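Local coordinates for Pre-mRNA-splicing factor SAD1 (Saccharomyces cerevisiae, PDB 4MSX), which promotes the assembly of newly synthesized U4 snRNA into the U4/U6 snRNP and is required for pre-mRNA splicing, although it is a catalytically inactive relative of deubiquitinases, at residues K276-S279 / L284-I287. Sequence-based numbering, arbitrary orientation.
Sequences KICS and LKSI
Ile277 and Leu284 meet through apolar carbon: the methyl CG2 of Ile277 presses on CB of Leu284 at 3.3 Å, closer than two such carbons normally sit. Because CG2 lies anti to the backbone N of Ile277, with CG1 taking the place beside that N (chi1 -70°), it is the single methyl branch that points at the leucine, while the longer branch passes to one side. CD1 of Leu284 also approaches this methyl, 4.1 Å from Ile277 CG2. Both residues are buried and also touch helix 222-234, Ile277 on Phe223 and Leu227, Leu284 on Ile224; helix 206-214 adds His211 and Phe212 around the leucine. The two segments belong to consecutive helices, 266-280 and 282-292, joined by a tight turn, in the helical part of the USP-type domain, well away from the zinc site. Here the backbones come close, with CA of Cys278 only 4.2 Å from CA of Lys285. At this point the lysine uses just its aliphatic stem. CG of Lys285 stands anti to its own N (chi1 177°), and the extended chain runs past Cys278. CD of Lys285 comes to 3.5 Å from the carbonyl O of Cys278. CG of Lys285 lies 3.9 Å from CB of Cys278, and beyond it the ammonium end leads away from the other helix. The sulfur packs on the base of the same stem, SG of Cys278 lying 3.9 Å from CA of Lys285, and Cys278 also touches Leu288 and Asn289 one turn further along helix 282-292, as well as Trp321.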
# COMPACT_ATOMS: atom_id res chain seq x y z
N LYS A 276 -9.78 -5.08 -8.79
CA LYS A 276 -9.28 -6.46 -8.83
C LYS A 276 -9.65 -7.16 -7.49
O LYS A 276 -9.93 -8.37 -7.43
CB LYS A 276 -7.77 -6.47 -9.05
CG LYS A 276 -7.14 -7.87 -9.07
CD LYS A 276 -7.56 -8.56 -10.35
CE LYS A 276 -7.06 -9.96 -10.37
NZ LYS A 276 -7.21 -10.60 -11.69
N ILE A 277 -9.60 -6.41 -6.41
CA ILE A 277 -9.98 -6.94 -5.08
C ILE A 277 -11.44 -7.35 -5.13
O ILE A 277 -11.80 -8.48 -4.71
CB ILE A 277 -9.77 -5.93 -3.94
CG1 ILE A 277 -8.28 -5.72 -3.72
CG2 ILE A 277 -10.47 -6.45 -2.61
CD1 ILE A 277 -7.96 -4.49 -2.88
N CYS A 278 -12.28 -6.48 -5.67
CA CYS A 278 -13.72 -6.73 -5.74
C CYS A 278 -14.10 -7.94 -6.60
O CYS A 278 -15.07 -8.64 -6.30
CB CYS A 278 -14.46 -5.50 -6.25
SG CYS A 278 -14.54 -4.16 -5.01
N SER A 279 -13.35 -8.18 -7.67
CA SER A 279 -13.66 -9.28 -8.56
C SER A 279 -13.06 -10.57 -8.01
O SER A 279 -13.35 -11.68 -8.49
CB SER A 279 -13.13 -8.95 -9.97
OG SER A 279 -11.73 -9.12 -9.96
N LEU A 284 -14.08 -8.91 0.75
CA LEU A 284 -13.46 -7.57 0.62
C LEU A 284 -14.30 -6.69 -0.28
O LEU A 284 -14.35 -5.48 -0.09
CB LEU A 284 -12.02 -7.69 0.08
CG LEU A 284 -11.09 -8.28 1.17
CD1 LEU A 284 -9.87 -9.01 0.57
CD2 LEU A 284 -10.66 -7.22 2.19
N LYS A 285 -14.94 -7.26 -1.28
CA LYS A 285 -15.83 -6.47 -2.10
C LYS A 285 -16.90 -5.80 -1.25
O LYS A 285 -17.19 -4.60 -1.40
CB LYS A 285 -16.49 -7.34 -3.16
CG LYS A 285 -17.51 -6.59 -4.03
CD LYS A 285 -18.18 -7.61 -4.94
CE LYS A 285 -19.23 -7.00 -5.84
NZ LYS A 285 -19.81 -8.05 -6.74
N SER A 286 -17.52 -6.57 -0.34
CA SER A 286 -18.56 -5.97 0.49
C SER A 286 -17.98 -4.91 1.42
O SER A 286 -18.60 -3.90 1.66
CB SER A 286 -19.29 -7.10 1.29
OG SER A 286 -18.40 -7.64 2.27
N ILE A 287 -16.76 -5.10 1.94
CA ILE A 287 -16.20 -4.07 2.85
C ILE A 287 -15.83 -2.77 2.07
O ILE A 287 -16.10 -1.66 2.51
CB ILE A 287 -14.93 -4.59 3.52
CG1 ILE A 287 -15.30 -5.74 4.51
CG2 ILE A 287 -14.22 -3.43 4.28
CD1 ILE A 287 -14.10 -6.60 4.94